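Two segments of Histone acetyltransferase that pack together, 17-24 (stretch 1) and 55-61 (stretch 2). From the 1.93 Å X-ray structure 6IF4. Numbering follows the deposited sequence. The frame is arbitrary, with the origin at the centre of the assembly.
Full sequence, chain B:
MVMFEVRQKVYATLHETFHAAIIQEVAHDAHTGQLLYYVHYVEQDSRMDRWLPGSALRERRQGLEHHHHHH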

ATOM      1  N   THR B  17     -11.310   3.250  -5.780  1.00 18.36           N
ATOM      2  CA  THR B  17     -11.013   4.672  -5.670  1.00 16.72           C
ATOM      3  C   THR B  17      -9.634   4.865  -5.053  1.00 20.22           C
ATOM      4  O   THR B  17      -9.269   4.168  -4.101  1.00 23.94           O
ATOM      5  CB  THR B  17     -12.080   5.398  -4.834  1.00 23.94           C
ATOM      6  OG1 THR B  17     -13.354   5.260  -5.472  1.00 24.56           O
ATOM      7  CG2 THR B  17     -11.756   6.880  -4.717  1.00 28.03           C
ATOM      8  N   PHE B  18      -8.871   5.812  -5.597  1.00 18.71           N
ATOM      9  CA  PHE B  18      -7.535   6.087  -5.092  1.00 18.08           C
ATOM     10  C   PHE B  18      -7.621   7.024  -3.895  1.00 18.53           C
ATOM     11  O   PHE B  18      -8.251   8.083  -3.970  1.00 23.17           O
ATOM     12  CB  PHE B  18      -6.663   6.706  -6.184  1.00 25.36           C
ATOM     13  CG  PHE B  18      -5.851   5.705  -6.951  1.00 27.89           C
ATOM     14  CD1 PHE B  18      -4.860   4.971  -6.318  1.00 20.68           C
ATOM     15  CD2 PHE B  18      -6.071   5.500  -8.303  1.00 22.26           C
ATOM     16  CE1 PHE B  18      -4.106   4.050  -7.018  1.00 20.76           C
ATOM     17  CE2 PHE B  18      -5.322   4.578  -9.010  1.00 18.98           C
ATOM     18  CZ  PHE B  18      -4.337   3.852  -8.365  1.00 20.92           C
ATOM     19  N   HIS B  19      -6.981   6.638  -2.794  1.00 17.82           N
ATOM     20  CA  HIS B  19      -6.941   7.444  -1.582  1.00 23.76           C
ATOM     21  C   HIS B  19      -5.497   7.630  -1.149  1.00 19.11           C
ATOM     22  O   HIS B  19      -4.673   6.724  -1.309  1.00 13.56           O
ATOM     23  CB  HIS B  19      -7.751   6.802  -0.456  1.00 13.62           C
ATOM     24  CG  HIS B  19      -9.225   6.796  -0.704  1.00 14.95           C
ATOM     25  ND1 HIS B  19     -10.039   7.863  -0.386  1.00 19.54           N
ATOM     26  CD2 HIS B  19     -10.035   5.856  -1.247  1.00 15.40           C
ATOM     27  CE1 HIS B  19     -11.284   7.580  -0.720  1.00 21.35           C
ATOM     28  NE2 HIS B  19     -11.310   6.367  -1.243  1.00 18.96           N
ATOM     29  N   ALA B  20      -5.192   8.809  -0.607  1.00 19.53           N
ATOM     30  CA  ALA B  20      -3.880   9.032  -0.018  1.00 18.80           C
ATOM     31  C   ALA B  20      -3.611   7.998   1.068  1.00 15.95           C
ATOM     32  O   ALA B  20      -4.485   7.682   1.881  1.00 18.30           O
ATOM     33  CB  ALA B  20      -3.787  10.444   0.559  1.00 14.21           C
ATOM     34  N   ALA B  21      -2.397   7.454   1.070  1.00 13.30           N
ATOM     35  CA  ALA B  21      -2.043   6.395   2.001  1.00 15.88           C
ATOM     36  C   ALA B  21      -0.550   6.461   2.294  1.00 15.66           C
ATOM     37  O   ALA B  21       0.191   7.253   1.707  1.00 19.48           O
ATOM     38  CB  ALA B  21      -2.443   5.022   1.446  1.00 16.99           C
ATOM     39  N   ILE B  22      -0.115   5.600   3.210  1.00 16.21           N
ATOM     40  CA  ILE B  22       1.286   5.460   3.579  1.00 14.04           C
ATOM     41  C   ILE B  22       1.560   3.972   3.729  1.00 14.60           C
ATOM     42  O   ILE B  22       0.681   3.195   4.112  1.00 16.53           O
ATOM     43  CB  ILE B  22       1.631   6.218   4.888  1.00 25.84           C
ATOM     44  CG1 ILE B  22       1.396   7.721   4.738  1.00 40.75           C
ATOM     45  CG2 ILE B  22       3.073   5.968   5.315  1.00 25.74           C
ATOM     46  CD1 ILE B  22       1.399   8.470   6.057  1.00 44.69           C
ATOM     47  N   ILE B  23       2.777   3.566   3.399  1.00 20.32           N
ATOM     48  CA  ILE B  23       3.167   2.169   3.509  1.00 22.80           C
ATOM     49  C   ILE B  23       3.717   1.917   4.906  1.00 24.10           C
ATOM     50  O   ILE B  23       4.702   2.536   5.322  1.00 22.50           O
ATOM     51  CB  ILE B  23       4.172   1.796   2.418  1.00 22.41           C
ATOM     52  CG1 ILE B  23       3.398   1.709   1.105  1.00 22.85           C
ATOM     53  CG2 ILE B  23       4.854   0.475   2.732  1.00 13.56           C
ATOM     54  CD1 ILE B  23       4.222   1.476  -0.052  1.00 24.17           C
ATOM     55  N   GLN B  24       3.072   1.006   5.632  1.00 22.16           N
ATOM     56  CA  GLN B  24       3.469   0.691   6.995  1.00 15.20           C
ATOM     57  C   GLN B  24       4.498  -0.415   7.063  1.00 14.40           C
ATOM     58  O   GLN B  24       5.361  -0.394   7.948  1.00 23.78           O
ATOM     59  CB  GLN B  24       2.256   0.237   7.807  1.00 25.82           C
ATOM     60  CG  GLN B  24       1.245   1.312   8.139  1.00 38.53           C
ATOM     61  CD  GLN B  24       0.649   1.110   9.517  1.00 42.79           C
ATOM     62  OE1 GLN B  24       0.161   2.056  10.144  1.00 46.53           O
ATOM     63  NE2 GLN B  24       0.713  -0.123  10.011  1.00 40.74           N
ATOM     64  N   SER B  55       0.455  -3.298  -7.845  1.00 15.38           N
ATOM     65  CA  SER B  55      -0.487  -2.900  -8.890  1.00 21.59           C
ATOM     66  C   SER B  55      -1.614  -2.025  -8.362  1.00 20.46           C
ATOM     67  O   SER B  55      -2.321  -1.399  -9.158  1.00 17.40           O
ATOM     68  CB  SER B  55      -1.070  -4.139  -9.575  1.00 23.36           C
ATOM     69  OG  SER B  55      -1.516  -5.089  -8.627  1.00 19.53           O
ATOM     70  N   ALA B  56      -1.811  -1.979  -7.046  1.00 14.28           N
ATOM     71  CA  ALA B  56      -2.842  -1.148  -6.443  1.00 19.30           C
ATOM     72  C   ALA B  56      -2.314   0.197  -5.963  1.00 20.69           C
ATOM     73  O   ALA B  56      -3.087   0.986  -5.411  1.00 15.78           O
ATOM     74  CB  ALA B  56      -3.498  -1.887  -5.271  1.00 17.13           C
ATOM     75  N   LEU B  57      -1.032   0.485  -6.178  1.00 15.34           N
ATOM     76  CA  LEU B  57      -0.390   1.657  -5.603  1.00 16.57           C
ATOM     77  C   LEU B  57       0.125   2.595  -6.688  1.00 17.78           C
ATOM     78  O   LEU B  57       0.437   2.183  -7.808  1.00 14.78           O
ATOM     79  CB  LEU B  57       0.781   1.260  -4.690  1.00 18.15           C
ATOM     80  CG  LEU B  57       0.488   0.300  -3.537  1.00 18.87           C
ATOM     81  CD1 LEU B  57       1.753   0.046  -2.732  1.00 13.12           C
ATOM     82  CD2 LEU B  57      -0.611   0.848  -2.649  1.00 18.30           C
ATOM     83  N   ARG B  58       0.233   3.868  -6.315  1.00 17.00           N
ATOM     84  CA  ARG B  58       0.830   4.906  -7.136  1.00 15.79           C
ATOM     85  C   ARG B  58       1.688   5.780  -6.239  1.00 24.46           C
ATOM     86  O   ARG B  58       1.370   5.979  -5.066  1.00 15.74           O
ATOM     87  CB  ARG B  58      -0.224   5.794  -7.819  1.00 21.85           C
ATOM     88  CG  ARG B  58      -1.059   5.124  -8.882  1.00 25.62           C
ATOM     89  CD  ARG B  58      -1.732   6.167  -9.766  1.00 28.20           C
ATOM     90  NE  ARG B  58      -2.618   7.063  -9.026  1.00 30.08           N
ATOM     91  CZ  ARG B  58      -2.358   8.344  -8.777  1.00 28.49           C
ATOM     92  NH1 ARG B  58      -1.224   8.891  -9.193  1.00 39.97           N
ATOM     93  NH2 ARG B  58      -3.233   9.080  -8.106  1.00 26.89           N
ATOM     94  N   GLU B  59       2.776   6.303  -6.797  1.00 20.98           N
ATOM     95  CA  GLU B  59       3.547   7.312  -6.086  1.00 22.80           C
ATOM     96  C   GLU B  59       2.663   8.516  -5.795  1.00 20.31           C
ATOM     97  O   GLU B  59       1.733   8.826  -6.542  1.00 23.38           O
ATOM     98  CB  GLU B  59       4.758   7.753  -6.911  1.00 34.15           C
ATOM     99  CG  GLU B  59       5.924   6.786  -6.925  1.00 42.57           C
ATOM    100  CD  GLU B  59       7.090   7.313  -7.742  1.00 48.48           C
ATOM    101  OE1 GLU B  59       7.976   6.509  -8.103  1.00 52.16           O
ATOM    102  OE2 GLU B  59       7.120   8.531  -8.026  1.00 48.02           O
ATOM    103  N   ARG B  60       2.962   9.193  -4.693  1.00 21.72           N
ATOM    104  CA  ARG B  60       2.231  10.411  -4.292  1.00 17.25           C
ATOM    105  C   ARG B  60       3.247  11.506  -3.936  1.00 27.59           C
ATOM    106  O   ARG B  60       3.953  11.353  -2.970  1.00 30.77           O
ATOM    107  CB  ARG B  60       1.243  10.123  -3.161  1.00 23.05           C
ATOM    108  CG  ARG B  60       0.569  11.351  -2.565  1.00 22.50           C
ATOM    109  CD  ARG B  60      -0.552  11.124  -1.567  1.00 20.39           C
ATOM    110  NE  ARG B  60      -0.263  10.365  -0.383  1.00 14.44           N
ATOM    111  CZ  ARG B  60      -0.042  10.869   0.821  1.00 23.91           C
ATOM    112  NH1 ARG B  60      -0.071  12.167   0.996  1.00 19.36           N
ATOM    113  NH2 ARG B  60       0.216  10.082   1.843  1.00 14.81           N
ATOM    114  N   ARG B  61       3.317  12.543  -4.759  1.00 29.95           N
ATOM    115  CA  ARG B  61       4.200  13.721  -4.509  1.00 35.85           C
ATOM    116  C   ARG B  61       3.803  14.821  -5.478  1.00 45.97           C
ATOM    117  O   ARG B  61       4.266  14.704  -6.614  1.00 57.72           O
ATOM    118  CB  ARG B  61       5.666  13.409  -4.791  1.00 35.70           C
TER

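Stretch 2 meets the strand 18-24 mostly through side chains. The axes of the two strands come no closer than 8.8 Å and their directions differ by 62°, and most of the contact is made by side chains that span the gap.

Ser 55 makes no contact with stretch 1. Ala 56 takes part through its backbone: its O lies 3.6 Å from CE1 of Phe 18, at an oblique position relative to the ring. The methyl group of Ala 56 points sideways and stays farther off.

Leu 57 points away from stretch 1 at its CA-to-CB bond, but the end of its side chain comes nearer. CD1 of Leu 57 lies 3.9 Å from CD1 of Ile 23. Ile 23 behaves similarly, starting sideways and reaching in with its end. Both residues are buried, and this is an apolar contact.

Arg 58 and Phe 18 each point toward the other stretch at the CA-to-CB bond, and the two side chains form a cation-pi contact. CZ of Arg 58 sits 4.6 Å from the centroid of the Phe 18 ring, 6° off the ring normal, so the cation lies over the face. The guanidinium presents its edge to the ring. CD of Arg 58 is 4.2 Å from the centroid of the Phe 18 ring in an off-centre CH-pi contact, and CG of Arg 58 is 3.6 Å from CZ of Phe 18.

Glu 59 makes no contact. Arg 60 points toward stretch 1 and supplies the one hydrogen bond across the contact. NH2 of Arg 60 donates to the backbone O of Ala 21 at 2.8 Å, with a nearly straight angle of 172°. The acceptor lies near the guanidinium plane, where the N-H bonds point. CB of Ala 20 covers one face of the same group, 3.6 Å from NE of Arg 60. That NE is hydrogen-bonded elsewhere in the structure. Arg 61, modelled only to CB, makes no contact.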